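Local coordinates for amyloid-like protein 1 (PDB 3PMR), which probably binds heparin and takes part in cell adhesion through its helical E2 domain, which pairs with a second copy of itself, at residues B[45-48]-B[49-53]; B[143-146]-B[147-151]. All blocks are in the same frame, centred on the assembly; numbering follows the deposited sequence.

Contact 1: residues B[45-48]-B[49-53]; sequences INEV and MREWA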
loop_
_atom_site.group_PDB
_atom_site.type_symbol
_atom_site.label_atom_id
_atom_site.label_comp_id
_atom_site.label_asym_id
_atom_site.label_seq_id
_atom_site.Cartn_x
_atom_site.Cartn_y
_atom_site.Cartn_z
ATOM N N ILE B 45 -11.434 -17.312 -3.763
ATOM C CA ILE B 45 -10.275 -18.183 -3.644
ATOM C C ILE B 45 -10.595 -19.296 -2.655
ATOM O O ILE B 45 -10.280 -20.459 -2.881
ATOM C CB ILE B 45 -9.043 -17.425 -3.108
ATOM C CG1 ILE B 45 -8.620 -16.342 -4.104
ATOM C CG2 ILE B 45 -7.912 -18.406 -2.845
ATOM C CD1 ILE B 45 -7.530 -15.415 -3.592
ATOM N N ASN B 46 -11.210 -18.928 -1.543
ATOM C CA ASN B 46 -11.528 -19.919 -0.552
ATOM C C ASN B 46 -12.490 -20.971 -1.120
ATOM O O ASN B 46 -12.282 -22.154 -0.938
ATOM C CB ASN B 46 -12.112 -19.254 0.690
ATOM C CG ASN B 46 -12.112 -20.184 1.882
ATOM O OD1 ASN B 46 -11.069 -20.720 2.267
ATOM N ND2 ASN B 46 -13.282 -20.397 2.459
ATOM N N GLU B 47 -13.522 -20.534 -1.829
ATOM C CA GLU B 47 -14.491 -21.454 -2.419
ATOM C C GLU B 47 -13.811 -22.400 -3.411
ATOM O O GLU B 47 -14.113 -23.590 -3.450
ATOM C CB GLU B 47 -15.610 -20.664 -3.103
ATOM C CG GLU B 47 -16.592 -21.499 -3.933
ATOM C CD GLU B 47 -17.119 -22.735 -3.195
ATOM O OE1 GLU B 47 -17.468 -22.627 -1.998
ATOM O OE2 GLU B 47 -17.194 -23.819 -3.815
ATOM N N VAL B 48 -12.886 -21.875 -4.209
ATOM C CA VAL B 48 -12.185 -22.715 -5.166
ATOM C C VAL B 48 -11.270 -23.696 -4.451
ATOM O O VAL B 48 -11.169 -24.854 -4.849
ATOM C CB VAL B 48 -11.335 -21.883 -6.145
ATOM C CG1 VAL B 48 -10.487 -22.808 -7.009
ATOM C CG2 VAL B 48 -12.244 -21.027 -7.024
ATOM N N MET B 49 -10.600 -23.238 -3.396
ATOM C CA MET B 49 -9.686 -24.109 -2.657
ATOM C C MET B 49 -10.445 -25.246 -1.982
ATOM O O MET B 49 -9.953 -26.367 -1.899
ATOM C CB MET B 49 -8.903 -23.302 -1.608
ATOM C CG MET B 49 -7.821 -22.369 -2.201
ATOM S SD MET B 49 -6.394 -23.236 -2.924
ATOM C CE MET B 49 -5.446 -21.857 -3.623
ATOM N N ARG B 50 -11.647 -24.942 -1.509
ATOM C CA ARG B 50 -12.489 -25.929 -0.849
ATOM C C ARG B 50 -12.925 -27.001 -1.854
ATOM O O ARG B 50 -12.899 -28.191 -1.554
ATOM C CB ARG B 50 -13.711 -25.224 -0.257
ATOM C CG ARG B 50 -14.655 -26.104 0.533
ATOM C CD ARG B 50 -15.825 -25.271 1.042
ATOM N NE ARG B 50 -15.377 -24.203 1.933
ATOM C CZ ARG B 50 -15.089 -24.370 3.222
ATOM N NH1 ARG B 50 -15.209 -25.565 3.787
ATOM N NH2 ARG B 50 -14.670 -23.340 3.946
ATOM N N GLU B 51 -13.324 -26.567 -3.048
ATOM C CA GLU B 51 -13.752 -27.481 -4.098
ATOM C C GLU B 51 -12.574 -28.355 -4.489
ATOM O O GLU B 51 -12.710 -29.562 -4.666
ATOM C CB GLU B 51 -14.245 -26.700 -5.317
ATOM C CG GLU B 51 -15.667 -26.191 -5.196
ATOM C CD GLU B 51 -16.054 -25.281 -6.344
ATOM O OE1 GLU B 51 -15.419 -25.375 -7.418
ATOM O OE2 GLU B 51 -16.997 -24.478 -6.177
ATOM N N TRP B 52 -11.411 -27.731 -4.615
ATOM C CA TRP B 52 -10.197 -28.452 -4.964
ATOM C C TRP B 52 -9.888 -29.546 -3.929
ATOM O O TRP B 52 -9.551 -30.670 -4.293
ATOM C CB TRP B 52 -9.035 -27.465 -5.054
ATOM C CG TRP B 52 -7.791 -28.026 -5.641
ATOM C CD1 TRP B 52 -7.627 -29.251 -6.222
ATOM C CD2 TRP B 52 -6.521 -27.375 -5.704
ATOM N NE1 TRP B 52 -6.325 -29.406 -6.641
ATOM C CE2 TRP B 52 -5.626 -28.267 -6.334
ATOM C CE3 TRP B 52 -6.049 -26.116 -5.291
ATOM C CZ2 TRP B 52 -4.280 -27.946 -6.554
ATOM C CZ3 TRP B 52 -4.712 -25.798 -5.512
ATOM C CH2 TRP B 52 -3.843 -26.712 -6.140
ATOM N N ALA B 53 -9.990 -29.218 -2.645
ATOM C CA ALA B 53 -9.723 -30.199 -1.596
ATOM C C ALA B 53 -10.688 -31.389 -1.717
ATOM O O ALA B 53 -10.262 -32.545 -1.714
ATOM C CB ALA B 53 -9.855 -29.545 -0.216
#
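M49 N donates to I45 O at 2.8 Å, the shortest of four i to i+4 backbone bonds that tie residues 45-48 to 49-53. On the same carbonyl sits the side chain of M49: its CG lies 3.2 Å from I45 O and 4.0 Å from I45 CG2, the methyl branch that stands anti to the backbone N. The two side chains run alongside each other, pointing the same way. With CG beside its own backbone N (chi1 -72°), M49 folds back over the preceding turn before bending at chi2. This is one face of helix 26-56, which pairs antiparallel with helix 64-119 in the E2 domain: I45 and V48 rest on L81 and L78, and W52 stacks on F74. The second subunit reaches the adjoining side, with L173 of that subunit against M49 and H170 of that subunit stacked on W52. Elsewhere round the helix, the acids E47 and E51 converge. Their OE2 atoms are 2.5 Å apart, close enough that one group probably holds a proton, and the carboxylate planes are turned 57° to each other. N46 ND2 comes to the edge of the R50 guanidinium, 3.6 Å from NH2, although R50 is poorly ordered.

Contact 2: residues B[143-146]-B[147-151]; sequences EQRH and TLRHY. With PO4 (phosphate ion), chain F.
R145 and R149, one helical turn apart on helix 126-157 of the E2 domain, close on a phosphate ion probably taken up from the crystallisation liquor. Phosphate O1 is gripped twice: R149 NH2 donates to it at 2.7 Å and R145 NE at 3.0 Å. R145 NH2 adds a bond of 3.1 Å to O4. The anion lies at the edge of both guanidinium groups, whose planes are 71° apart, and it probably offsets the charge where R145 NH2 and R149 NH2 approach to 3.3 Å. A bend at chi3 (60°) turns the end of R145 toward the ion. With an alanine in place of R145, phosphate O1 would keep R149 NH2 but O4 would probably lose its arginine donor, and E39 of the second subunit is likely to be left without this salt-bridge partner. R149 NE makes a salt bridge of its own, to E38 of that subunit.

H146 CB sits 3.1 Å from T147 N, and its side chain also touches V100, I101 and I104 of helix 64-119, while ND1 meets a water lying in the ring plane at its edge. T147 OG1, beside its own backbone N (chi1 -60°), doubles the helix bond: OG1 and the backbone N both donate to E143 O, from opposite faces of the carbonyl plane. The same water donates to T147 OG1, at 3.0 Å.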
loop_
_atom_site.group_PDB
_atom_site.type_symbol
_atom_site.label_atom_id
_atom_site.label_comp_id
_atom_site.label_asym_id
_atom_site.label_seq_id
_atom_site.Cartn_x
_atom_site.Cartn_y
_atom_site.Cartn_z
ATOM N N GLU B 143 2.514 19.068 -6.386
ATOM C CA GLU B 143 2.847 18.402 -7.649
ATOM C C GLU B 143 4.277 17.847 -7.635
ATOM O O GLU B 143 4.564 16.792 -8.200
ATOM C CB GLU B 143 2.686 19.383 -8.815
ATOM C CG GLU B 143 3.182 18.853 -10.163
ATOM C CD GLU B 143 2.631 19.651 -11.340
ATOM O OE1 GLU B 143 1.987 20.697 -11.089
ATOM O OE2 GLU B 143 2.841 19.237 -12.506
ATOM N N GLN B 144 5.168 18.576 -6.985
ATOM C CA GLN B 144 6.550 18.158 -6.882
ATOM C C GLN B 144 6.634 16.905 -6.017
ATOM O O GLN B 144 7.277 15.923 -6.388
ATOM C CB GLN B 144 7.392 19.268 -6.256
ATOM C CG GLN B 144 8.825 18.861 -6.059
ATOM C CD GLN B 144 9.648 19.962 -5.462
ATOM O OE1 GLN B 144 9.637 20.179 -4.249
ATOM N NE2 GLN B 144 10.362 20.686 -6.316
ATOM N N ARG B 145 5.974 16.941 -4.867
ATOM C CA ARG B 145 5.977 15.800 -3.959
ATOM C C ARG B 145 5.346 14.589 -4.623
ATOM O O ARG B 145 5.773 13.456 -4.404
ATOM C CB ARG B 145 5.236 16.152 -2.662
ATOM C CG ARG B 145 6.057 17.050 -1.724
ATOM C CD ARG B 145 5.228 17.582 -0.564
ATOM N NE ARG B 145 4.670 16.518 0.266
ATOM C CZ ARG B 145 5.389 15.702 1.036
ATOM N NH1 ARG B 145 6.710 15.819 1.089
ATOM N NH2 ARG B 145 4.782 14.767 1.755
ATOM N N HIS B 146 4.344 14.829 -5.457
ATOM C CA HIS B 146 3.680 13.729 -6.134
ATOM C C HIS B 146 4.653 13.052 -7.088
ATOM O O HIS B 146 4.731 11.825 -7.149
ATOM C CB HIS B 146 2.462 14.234 -6.893
ATOM C CG HIS B 146 1.699 13.149 -7.575
ATOM N ND1 HIS B 146 1.999 12.716 -8.847
ATOM C CD2 HIS B 146 0.684 12.365 -7.138
ATOM C CE1 HIS B 146 1.207 11.708 -9.164
ATOM N NE2 HIS B 146 0.401 11.475 -8.143
ATOM N N THR B 147 5.404 13.859 -7.828
ATOM C CA THR B 147 6.383 13.330 -8.761
ATOM C C THR B 147 7.452 12.541 -8.008
ATOM O O THR B 147 7.785 11.430 -8.390
ATOM C CB THR B 147 7.054 14.471 -9.528
ATOM O OG1 THR B 147 6.056 15.195 -10.254
ATOM C CG2 THR B 147 8.101 13.930 -10.484
ATOM N N LEU B 148 7.987 13.123 -6.937
ATOM C CA LEU B 148 9.025 12.473 -6.142
ATOM C C LEU B 148 8.536 11.171 -5.510
ATOM O O LEU B 148 9.241 10.158 -5.540
ATOM C CB LEU B 148 9.518 13.423 -5.039
ATOM C CG LEU B 148 10.236 14.717 -5.457
ATOM C CD1 LEU B 148 10.226 15.709 -4.316
ATOM C CD2 LEU B 148 11.668 14.407 -5.877
ATOM N N ARG B 149 7.336 11.201 -4.930
ATOM C CA ARG B 149 6.761 10.013 -4.290
ATOM C C ARG B 149 6.550 8.876 -5.290
ATOM O O ARG B 149 6.801 7.709 -4.983
ATOM C CB ARG B 149 5.419 10.346 -3.615
ATOM C CG ARG B 149 4.821 9.169 -2.844
ATOM C CD ARG B 149 3.546 9.549 -2.088
ATOM N NE ARG B 149 3.742 10.736 -1.264
ATOM C CZ ARG B 149 3.265 11.944 -1.557
ATOM N NH1 ARG B 149 2.551 12.142 -2.661
ATOM N NH2 ARG B 149 3.513 12.964 -0.747
ATOM N N HIS B 150 6.081 9.220 -6.483
ATOM C CA HIS B 150 5.839 8.216 -7.504
ATOM C C HIS B 150 7.133 7.490 -7.872
ATOM O O HIS B 150 7.168 6.263 -7.978
ATOM C CB HIS B 150 5.261 8.852 -8.758
ATOM C CG HIS B 150 4.960 7.859 -9.828
ATOM N ND1 HIS B 150 5.350 8.030 -11.138
ATOM C CD2 HIS B 150 4.339 6.659 -9.774
ATOM C CE1 HIS B 150 4.986 6.975 -11.845
ATOM N NE2 HIS B 150 4.371 6.128 -11.041
ATOM N N TYR B 151 8.182 8.271 -8.090
ATOM C CA TYR B 151 9.496 7.746 -8.433
ATOM C C TYR B 151 10.008 6.868 -7.278
ATOM O O TYR B 151 10.489 5.753 -7.481
ATOM C CB TYR B 151 10.436 8.931 -8.677
ATOM C CG TYR B 151 11.861 8.572 -8.994
ATOM C CD1 TYR B 151 12.168 7.617 -9.967
ATOM C CD2 TYR B 151 12.907 9.202 -8.332
ATOM C CE1 TYR B 151 13.491 7.302 -10.264
ATOM C CE2 TYR B 151 14.221 8.896 -8.616
ATOM C CZ TYR B 151 14.509 7.949 -9.576
ATOM O OH TYR B 151 15.821 7.635 -9.800
HETATM P P PO4 F . 1.126 15.580 0.264
HETATM O O1 PO4 F . 2.159 15.312 -0.769
HETATM O O2 PO4 F . 0.712 17.006 0.194
HETATM O O3 PO4 F . -0.054 14.707 0.024
HETATM O O4 PO4 F . 1.686 15.291 1.613
HETATM O O HOH W 1 3.679 13.650 -11.180
#

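How the contacts relate
Contact 1 comes first along the chain, on helix 26-56, and contact 2 follows on helix 126-157, with the long helix 64-119 between them in sequence. Within one subunit they are well separated, their centres 42 Å apart and their nearest atoms about 26 Å, yet both pack against helix 64-119. The dimer brings these regions together: I45 of contact 1 meets Y151 of the second subunit, N46 meets Q144 there, and L148 of contact 2 rests on I45 of the partner. Helix 26-56 of one copy thus lies against helix 126-157 of the other, consistent with the dimerization described for this E2 domain.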